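Local coordinates for protein molybdopterin adenylyltransferase (Helicobacter pylori, PDB 4XCW) that probably activates molybdopterin by transferring an adenylyl group to it during biosynthesis of the molybdenum cofactor, at residues 14-19 with 48-53; 31-36 with 140-145; 55-60 with 87-92. All coordinates share one frame; numbering follows the deposited sequence.

In the fold
From the N terminus, strand 6-13 runs into the loop 14-19, and helix 25-37 follows. Strand 42-49 then runs parallel beside strand 6-13. Its last residues and the turn after it, 48-53, close contact 1. Helix 53-66 starts there and carries 55-60. Contact 3 closes when helix 86-93 packs on it, so contacts 1 and 3 lie in series. They touch each other where V49 packs on L55, I56 and S59. Contact 2 spans much more of the chain, from helix 25-37 to helix 138-148. It crosses contact 1 and encloses contact 3. Contacts 2 and 3 lie on opposite sides of the chain's centre, their centres about 22 Å apart.

Contact 1. Residues 14-19 with 48-53; sequences SDRASK and IVADER
S14 and V49 join two neighbouring parallel strands of the mixed sheet just where both run out into loops. This is the end of strands 6-13 and 42-49 in an alpha/beta fold of the molybdopterin-binding family. The tight part is the backbone. S14 N donates to V49 O at 2.8 Å in a nearly straight bond. One residue on, A50 CA lies 3.3 Å from S14 O in a CA-H...O contact that is also close to straight. S14 OG accepts from R16 N in an ST turn and also bonds to E23, which holds the start of the loop. Further along, the side chain of D15 continues the pairing in place of backbone. Its CG stands beside its own backbone N (chi1 -73°), and D15 OD1 accepts from D51 N at 3.0 Å. The donor comes from the syn side of the carboxylate but lies 34° out of its plane. D51 is the centre of an inverse gamma turn, which bends the chain before helix 53-66; E52 takes the N-cap position of that helix.

The outer side is looser. The R16 chain, bent at chi3, lies obliquely across I48, with R16 NE 3.7 Å from I48 CG2. Its guanidinium presents an edge to A50 N, but R16 NH2 stops 3.9 Å from A50 N.

Two acids meet at the surface. The D15 and D51 side chains cross at about a right angle, their carboxylate planes 82° apart. R83 forms salt bridges with D15 and E52 and probably offsets some of this negative charge. The closest approach of the two like charges is D15 OD2 to D51 OD2, at 3.4 Å.

Contact 2. Residues 31-36 with 140-145; sequences QEVLSE and SIRECL
V33 meets R142 and L145 between helices 25-37 and 138-148 of the alpha/beta fold. The helix segments run in nearly the same direction, at 30° to each other, and their axes come no nearer than 10.3 Å. At that spacing side chains alone fill the gap.

The apolar contacts centre on V33, whose two methyls serve different partners. V33 CG1 is anti to the backbone N (chi1 173°) and packs on L145 CD1 at 3.7 Å. V33 CG2 points to the other neighbour and touches R142 CG at 3.6 Å, so the arginine chain passes obliquely beside this methyl. L34 adds a looser contact from the next position, with L34 CD2 4.4 Å from L145 CD2.

The ionic contact lies on the exposed side, where E32 and R142 face solvent. R142 is extended from CG to NE, and this length brings its head across to E32. R142 NH2 and E32 OE1 form a salt bridge at 2.6 Å. The oxygen sits at the edge of the guanidinium, in its plane. The carboxylate itself is turned 48° from that plane, and one oxygen makes the bridge.

On the inner side both helices rest on the sheet. L34 packs on F44 of strand 42-49, and L145 on L134 of strand 129-134. I141 touches S26 and I30, extending the same helix pairing toward the start of helix 25-37.

Contact 3. Residues 55-60 with 87-92; sequences LIEKSL and PEATKK
E57 lies over A89 and K92 where two helices of the alpha/beta fold pack closely. The axes of the two segments approach to 8.7 Å and cross at -47°. A89 turns its short side chain toward helix 53-66, consistent with this close approach.

The E57 side chain leaves CB with CG beside the backbone N (chi1 -66°). E57 CG rests on A89, 3.7 Å from A89 CB. The chain is extended from there, and E57 CD comes to 3.4 Å from K92 CG. Both carboxylate oxygens also lie against that methylene, with E57 OE2 nearest to K92 CG at 3.3 Å. E57 OE2 is 3.5 Å from K92 CB as well. The glutamate thus meets the stem of the lysine rather than its charge, and E57 OE1 remains 6.1 Å from K92 NZ. The salt-bridge partner of OE2 is R53, one turn earlier on its own helix.

The other side is mainly apolar. I56 CG2 meets A89 CB at 3.6 Å, and A89 CB sits in the notch formed by I56 CG2 and E57 CG. L60 reaches the next residue, with CD1 against T90 CA. T90 OG1 hydrogen-bonds to T86 O and N133.

Helix 53-66 lies against strands 6-13 and 42-49, with I56 on L11 and V49. Helix 86-93 flanks it, and V93 continues the packing on E57 and L60.

Contact 1. Residues 14-19 with 48-53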
loop_
_atom_site.group_PDB
_atom_site.type_symbol
_atom_site.label_atom_id
_atom_site.label_comp_id
_atom_site.label_asym_id
_atom_site.label_seq_id
_atom_site.Cartn_x
_atom_site.Cartn_y
_atom_site.Cartn_z
ATOM N N SER B 14 -11.027 -0.630 -22.930
ATOM C CA SER B 14 -12.405 -1.053 -23.156
ATOM C C SER B 14 -12.511 -2.099 -24.257
ATOM O O SER B 14 -11.863 -1.982 -25.294
ATOM C CB SER B 14 -13.271 0.158 -23.507
ATOM O OG SER B 14 -14.577 -0.235 -23.897
ATOM N N ASP B 15 -13.335 -3.119 -24.030
ATOM C CA ASP B 15 -13.571 -4.137 -25.045
ATOM C C ASP B 15 -14.657 -3.683 -26.018
ATOM O O ASP B 15 -14.961 -4.378 -26.989
ATOM C CB ASP B 15 -13.960 -5.471 -24.398
ATOM C CG ASP B 15 -12.783 -6.159 -23.723
ATOM O OD1 ASP B 15 -11.634 -5.953 -24.171
ATOM O OD2 ASP B 15 -13.009 -6.915 -22.751
ATOM N N ARG B 16 -15.231 -2.513 -25.742
ATOM C CA ARG B 16 -16.310 -1.932 -26.548
ATOM C C ARG B 16 -17.488 -2.883 -26.727
ATOM O O ARG B 16 -18.010 -3.045 -27.833
ATOM C CB ARG B 16 -15.781 -1.494 -27.915
ATOM C CG ARG B 16 -15.263 -0.067 -27.937
ATOM C CD ARG B 16 -14.150 0.109 -28.948
ATOM N NE ARG B 16 -12.944 -0.610 -28.550
ATOM C CZ ARG B 16 -12.394 -1.595 -29.251
ATOM N NH1 ARG B 16 -12.941 -1.983 -30.396
ATOM N NH2 ARG B 16 -11.294 -2.191 -28.808
ATOM N N ALA B 17 -17.908 -3.503 -25.630
ATOM C CA ALA B 17 -19.007 -4.456 -25.664
ATOM C C ALA B 17 -19.967 -4.220 -24.502
ATOM O O ALA B 17 -20.822 -5.057 -24.211
ATOM C CB ALA B 17 -18.471 -5.880 -25.634
ATOM N N SER B 18 -19.820 -3.075 -23.844
ATOM C CA SER B 18 -20.646 -2.748 -22.687
ATOM C C SER B 18 -21.359 -1.412 -22.866
ATOM O O SER B 18 -22.574 -1.308 -22.675
ATOM C CB SER B 18 -19.792 -2.710 -21.417
ATOM O OG SER B 18 -18.889 -1.617 -21.445
ATOM N N LYS B 19 -20.590 -0.392 -23.237
ATOM C CA LYS B 19 -21.102 0.971 -23.326
ATOM C C LYS B 19 -21.931 1.210 -24.588
ATOM O O LYS B 19 -22.990 1.829 -24.527
ATOM C CB LYS B 19 -19.944 1.973 -23.264
ATOM C CG LYS B 19 -19.166 1.941 -21.958
ATOM C CD LYS B 19 -18.020 2.941 -21.977
ATOM C CE LYS B 19 -17.236 2.921 -20.672
ATOM N NZ LYS B 19 -18.068 3.335 -19.507
ATOM N N ILE B 48 -8.394 4.448 -27.614
ATOM C CA ILE B 48 -9.205 3.390 -27.034
ATOM C C ILE B 48 -8.500 2.068 -27.284
ATOM O O ILE B 48 -8.193 1.731 -28.424
ATOM C CB ILE B 48 -10.622 3.344 -27.637
ATOM C CG1 ILE B 48 -11.267 4.729 -27.594
ATOM C CG2 ILE B 48 -11.485 2.322 -26.905
ATOM C CD1 ILE B 48 -12.698 4.754 -28.105
ATOM N N VAL B 49 -8.241 1.324 -26.218
ATOM C CA VAL B 49 -7.501 0.073 -26.327
ATOM C C VAL B 49 -8.257 -1.071 -25.649
ATOM O O VAL B 49 -8.833 -0.894 -24.576
ATOM C CB VAL B 49 -6.087 0.227 -25.718
ATOM C CG1 VAL B 49 -5.357 -1.105 -25.664
ATOM C CG2 VAL B 49 -5.291 1.223 -26.532
ATOM N N ALA B 50 -8.270 -2.235 -26.294
ATOM C CA ALA B 50 -8.924 -3.416 -25.736
ATOM C C ALA B 50 -8.288 -3.840 -24.411
ATOM O O ALA B 50 -7.145 -3.491 -24.118
ATOM C CB ALA B 50 -8.880 -4.562 -26.735
ATOM N N ASP B 51 -9.038 -4.594 -23.611
ATOM C CA ASP B 51 -8.540 -5.073 -22.323
ATOM C C ASP B 51 -7.520 -6.193 -22.494
ATOM O O ASP B 51 -7.673 -7.270 -21.914
ATOM C CB ASP B 51 -9.694 -5.570 -21.447
ATOM C CG ASP B 51 -10.451 -4.444 -20.786
ATOM O OD1 ASP B 51 -9.801 -3.536 -20.225
ATOM O OD2 ASP B 51 -11.698 -4.471 -20.817
ATOM N N GLU B 52 -6.499 -5.943 -23.308
ATOM C CA GLU B 52 -5.414 -6.898 -23.505
ATOM C C GLU B 52 -4.142 -6.274 -22.967
ATOM O O GLU B 52 -3.790 -5.156 -23.346
ATOM C CB GLU B 52 -5.250 -7.270 -24.983
ATOM C CG GLU B 52 -6.523 -7.720 -25.670
ATOM C CD GLU B 52 -6.984 -9.092 -25.217
ATOM O OE1 GLU B 52 -6.170 -9.831 -24.626
ATOM O OE2 GLU B 52 -8.162 -9.432 -25.455
ATOM N N ARG B 53 -3.460 -6.987 -22.076
ATOM C CA ARG B 53 -2.330 -6.405 -21.355
ATOM C C ARG B 53 -1.254 -5.840 -22.279
ATOM O O ARG B 53 -0.827 -4.696 -22.104
ATOM C CB ARG B 53 -1.699 -7.432 -20.410
ATOM C CG ARG B 53 -0.634 -6.829 -19.497
ATOM C CD ARG B 53 0.044 -7.883 -18.640
ATOM N NE ARG B 53 0.613 -8.957 -19.450
ATOM C CZ ARG B 53 1.873 -8.994 -19.870
ATOM N NH1 ARG B 53 2.711 -8.015 -19.558
ATOM N NH2 ARG B 53 2.297 -10.013 -20.605
#

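Contact 2. Residues 31-36 with 140-145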
loop_
_atom_site.group_PDB
_atom_site.type_symbol
_atom_site.label_atom_id
_atom_site.label_comp_id
_atom_site.label_asym_id
_atom_site.label_seq_id
_atom_site.Cartn_x
_atom_site.Cartn_y
_atom_site.Cartn_z
ATOM N N GLN B 31 -10.524 15.268 -20.373
ATOM C CA GLN B 31 -10.044 16.439 -21.104
ATOM C C GLN B 31 -10.644 17.737 -20.578
ATOM O O GLN B 31 -9.951 18.748 -20.495
ATOM C CB GLN B 31 -10.331 16.299 -22.602
ATOM C CG GLN B 31 -9.581 15.144 -23.239
ATOM C CD GLN B 31 -9.445 15.288 -24.736
ATOM O OE1 GLN B 31 -9.656 16.367 -25.293
ATOM N NE2 GLN B 31 -9.084 14.197 -25.400
ATOM N N GLU B 32 -11.923 17.707 -20.222
ATOM C CA GLU B 32 -12.584 18.884 -19.659
ATOM C C GLU B 32 -11.897 19.351 -18.380
ATOM O O GLU B 32 -11.583 20.527 -18.230
ATOM C CB GLU B 32 -14.059 18.599 -19.367
ATOM C CG GLU B 32 -14.965 18.621 -20.583
ATOM C CD GLU B 32 -16.422 18.420 -20.215
ATOM O OE1 GLU B 32 -16.711 18.239 -19.011
ATOM O OE2 GLU B 32 -17.278 18.448 -21.126
ATOM N N VAL B 33 -11.671 18.419 -17.463
ATOM C CA VAL B 33 -11.071 18.744 -16.173
ATOM C C VAL B 33 -9.643 19.261 -16.303
ATOM O O VAL B 33 -9.285 20.286 -15.722
ATOM C CB VAL B 33 -11.069 17.521 -15.236
ATOM C CG1 VAL B 33 -10.281 17.823 -13.974
ATOM C CG2 VAL B 33 -12.490 17.122 -14.889
ATOM N N LEU B 34 -8.825 18.545 -17.062
ATOM C CA LEU B 34 -7.434 18.942 -17.215
ATOM C C LEU B 34 -7.328 20.277 -17.951
ATOM O O LEU B 34 -6.429 21.074 -17.673
ATOM C CB LEU B 34 -6.647 17.843 -17.929
ATOM C CG LEU B 34 -6.473 16.604 -17.043
ATOM C CD1 LEU B 34 -5.806 15.466 -17.797
ATOM C CD2 LEU B 34 -5.687 16.947 -15.774
ATOM N N SER B 35 -8.264 20.533 -18.863
ATOM C CA SER B 35 -8.285 21.802 -19.591
ATOM C C SER B 35 -8.577 22.981 -18.670
ATOM O O SER B 35 -8.099 24.087 -18.904
ATOM C CB SER B 35 -9.319 21.765 -20.718
ATOM O OG SER B 35 -8.910 20.896 -21.758
ATOM N N GLU B 36 -9.370 22.745 -17.630
ATOM C CA GLU B 36 -9.714 23.792 -16.674
ATOM C C GLU B 36 -8.614 23.999 -15.633
ATOM O O GLU B 36 -8.485 25.083 -15.062
ATOM C CB GLU B 36 -11.032 23.461 -15.971
ATOM C CG GLU B 36 -12.244 23.425 -16.890
ATOM C CD GLU B 36 -13.483 22.893 -16.193
ATOM O OE1 GLU B 36 -13.379 22.525 -15.003
ATOM O OE2 GLU B 36 -14.558 22.844 -16.832
ATOM N N SER B 140 -16.777 10.278 -10.813
ATOM C CA SER B 140 -15.643 9.707 -10.082
ATOM C C SER B 140 -14.304 10.255 -10.575
ATOM O O SER B 140 -13.383 10.503 -9.783
ATOM C CB SER B 140 -15.647 8.181 -10.198
ATOM O OG SER B 140 -16.851 7.635 -9.688
ATOM N N ILE B 141 -14.186 10.425 -11.889
ATOM C CA ILE B 141 -12.974 10.983 -12.473
ATOM C C ILE B 141 -12.718 12.395 -11.945
ATOM O O ILE B 141 -11.593 12.729 -11.571
ATOM C CB ILE B 141 -13.052 10.996 -14.014
ATOM C CG1 ILE B 141 -12.883 9.572 -14.555
ATOM C CG2 ILE B 141 -11.981 11.925 -14.602
ATOM C CD1 ILE B 141 -13.299 9.393 -16.011
ATOM N N ARG B 142 -13.768 13.211 -11.877
ATOM C CA ARG B 142 -13.610 14.586 -11.407
ATOM C C ARG B 142 -13.131 14.638 -9.961
ATOM O O ARG B 142 -12.188 15.363 -9.640
ATOM C CB ARG B 142 -14.916 15.363 -11.551
ATOM C CG ARG B 142 -15.228 15.739 -12.982
ATOM C CD ARG B 142 -16.367 16.736 -13.068
ATOM N NE ARG B 142 -16.461 17.302 -14.409
ATOM C CZ ARG B 142 -17.192 16.782 -15.389
ATOM N NH1 ARG B 142 -17.906 15.685 -15.172
ATOM N NH2 ARG B 142 -17.212 17.362 -16.581
ATOM N N GLU B 143 -13.780 13.860 -9.098
ATOM C CA GLU B 143 -13.412 13.810 -7.687
ATOM C C GLU B 143 -11.987 13.308 -7.507
ATOM O O GLU B 143 -11.244 13.812 -6.667
ATOM C CB GLU B 143 -14.391 12.927 -6.914
ATOM C CG GLU B 143 -15.796 13.503 -6.858
ATOM C CD GLU B 143 -16.853 12.457 -6.588
ATOM O OE1 GLU B 143 -16.627 11.272 -6.911
ATOM O OE2 GLU B 143 -17.917 12.820 -6.054
ATOM N N CYS B 144 -11.610 12.317 -8.305
ATOM C CA CYS B 144 -10.270 11.756 -8.245
ATOM C C CYS B 144 -9.208 12.778 -8.653
ATOM O O CYS B 144 -8.223 12.976 -7.942
ATOM C CB CYS B 144 -10.187 10.516 -9.132
ATOM S SG CYS B 144 -8.583 9.708 -9.141
ATOM N N LEU B 145 -9.420 13.439 -9.788
ATOM C CA LEU B 145 -8.457 14.421 -10.282
ATOM C C LEU B 145 -8.358 15.611 -9.328
ATOM O O LEU B 145 -7.274 16.143 -9.099
ATOM C CB LEU B 145 -8.840 14.888 -11.689
ATOM C CG LEU B 145 -8.456 13.925 -12.814
ATOM C CD1 LEU B 145 -9.078 14.344 -14.134
ATOM C CD2 LEU B 145 -6.938 13.824 -12.932
#

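Contact 3. Residues 55-60 with 87-92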
loop_
_atom_site.group_PDB
_atom_site.type_symbol
_atom_site.label_atom_id
_atom_site.label_comp_id
_atom_site.label_asym_id
_atom_site.label_seq_id
_atom_site.Cartn_x
_atom_site.Cartn_y
_atom_site.Cartn_z
ATOM N N LEU B 55 -1.360 -4.859 -25.329
ATOM C CA LEU B 55 -1.838 -3.708 -26.083
ATOM C C LEU B 55 -1.852 -2.451 -25.224
ATOM O O LEU B 55 -1.495 -1.365 -25.682
ATOM C CB LEU B 55 -3.237 -3.975 -26.645
ATOM C CG LEU B 55 -3.294 -4.845 -27.898
ATOM C CD1 LEU B 55 -4.727 -4.981 -28.392
ATOM C CD2 LEU B 55 -2.395 -4.264 -28.978
ATOM N N ILE B 56 -2.264 -2.589 -23.971
ATOM C CA ILE B 56 -2.254 -1.443 -23.071
ATOM C C ILE B 56 -0.821 -0.997 -22.770
ATOM O O ILE B 56 -0.528 0.198 -22.743
ATOM C CB ILE B 56 -2.997 -1.757 -21.770
ATOM C CG1 ILE B 56 -4.463 -2.068 -22.088
ATOM C CG2 ILE B 56 -2.882 -0.592 -20.786
ATOM C CD1 ILE B 56 -5.388 -1.977 -20.898
ATOM N N GLU B 57 0.077 -1.957 -22.572
ATOM C CA GLU B 57 1.484 -1.624 -22.346
ATOM C C GLU B 57 2.045 -0.855 -23.533
ATOM O O GLU B 57 2.672 0.185 -23.370
ATOM C CB GLU B 57 2.317 -2.883 -22.110
ATOM C CG GLU B 57 1.980 -3.626 -20.829
ATOM C CD GLU B 57 2.849 -4.847 -20.624
ATOM O OE1 GLU B 57 3.894 -4.957 -21.305
ATOM O OE2 GLU B 57 2.489 -5.692 -19.778
ATOM N N LYS B 58 1.816 -1.382 -24.733
ATOM C CA LYS B 58 2.301 -0.740 -25.947
ATOM C C LYS B 58 1.772 0.677 -26.106
ATOM O O LYS B 58 2.497 1.570 -26.526
ATOM C CB LYS B 58 1.923 -1.574 -27.168
ATOM C CG LYS B 58 2.780 -2.810 -27.355
ATOM C CD LYS B 58 2.352 -3.584 -28.588
ATOM C CE LYS B 58 3.302 -4.733 -28.882
ATOM N NZ LYS B 58 2.833 -5.543 -30.038
ATOM N N SER B 59 0.501 0.880 -25.776
ATOM C CA SER B 59 -0.120 2.199 -25.873
ATOM C C SER B 59 0.496 3.175 -24.879
ATOM O O SER B 59 0.835 4.303 -25.230
ATOM C CB SER B 59 -1.628 2.105 -25.639
ATOM O OG SER B 59 -2.240 3.380 -25.752
ATOM N N LEU B 60 0.627 2.735 -23.630
ATOM C CA LEU B 60 1.261 3.554 -22.602
ATOM C C LEU B 60 2.681 3.929 -23.021
ATOM O O LEU B 60 3.101 5.078 -22.894
ATOM C CB LEU B 60 1.292 2.819 -21.261
ATOM C CG LEU B 60 -0.036 2.648 -20.525
ATOM C CD1 LEU B 60 0.147 1.741 -19.321
ATOM C CD2 LEU B 60 -0.577 4.005 -20.102
ATOM N N PRO B 87 -3.950 -1.867 -14.172
ATOM C CA PRO B 87 -2.849 -1.637 -13.228
ATOM C C PRO B 87 -1.628 -2.524 -13.499
ATOM O O PRO B 87 -0.512 -2.048 -13.351
ATOM C CB PRO B 87 -3.473 -1.973 -11.861
ATOM C CG PRO B 87 -4.954 -1.788 -12.059
ATOM C CD PRO B 87 -5.198 -2.237 -13.472
ATOM N N GLU B 88 -1.836 -3.786 -13.872
ATOM C CA GLU B 88 -0.714 -4.662 -14.224
ATOM C C GLU B 88 0.124 -4.105 -15.374
ATOM O O GLU B 88 1.356 -4.161 -15.346
ATOM C CB GLU B 88 -1.207 -6.054 -14.614
ATOM C CG GLU B 88 -1.609 -6.918 -13.447
ATOM C CD GLU B 88 -3.094 -6.858 -13.144
ATOM O OE1 GLU B 88 -3.718 -5.784 -13.325
ATOM O OE2 GLU B 88 -3.642 -7.898 -12.721
ATOM N N ALA B 89 -0.554 -3.604 -16.402
ATOM C CA ALA B 89 0.132 -3.033 -17.551
ATOM C C ALA B 89 0.889 -1.783 -17.130
ATOM O O ALA B 89 2.000 -1.542 -17.577
ATOM C CB ALA B 89 -0.852 -2.720 -18.660
ATOM N N THR B 90 0.280 -0.998 -16.250
ATOM C CA THR B 90 0.901 0.224 -15.759
ATOM C C THR B 90 2.174 -0.094 -14.983
ATOM O O THR B 90 3.209 0.545 -15.182
ATOM C CB THR B 90 -0.089 1.013 -14.877
ATOM O OG1 THR B 90 -1.275 1.264 -15.640
ATOM C CG2 THR B 90 0.513 2.343 -14.424
ATOM N N LYS B 91 2.108 -1.104 -14.123
ATOM C CA LYS B 91 3.271 -1.490 -13.325
ATOM C C LYS B 91 4.403 -1.999 -14.202
ATOM O O LYS B 91 5.591 -1.786 -13.918
ATOM C CB LYS B 91 2.879 -2.555 -12.295
ATOM C CG LYS B 91 4.008 -2.931 -11.347
ATOM C CD LYS B 91 3.720 -4.238 -10.620
ATOM C CE LYS B 91 2.427 -4.161 -9.818
ATOM N NZ LYS B 91 2.169 -5.423 -9.066
ATOM N N LYS B 92 4.036 -2.673 -15.286
ATOM C CA LYS B 92 5.029 -3.261 -16.174
ATOM C C LYS B 92 5.851 -2.182 -16.897
ATOM O O LYS B 92 7.058 -2.343 -17.106
ATOM C CB LYS B 92 4.340 -4.192 -17.182
ATOM C CG LYS B 92 5.278 -4.813 -18.207
ATOM C CD LYS B 92 6.423 -5.556 -17.537
ATOM C CE LYS B 92 7.493 -5.942 -18.547
ATOM N NZ LYS B 92 8.729 -6.444 -17.884
#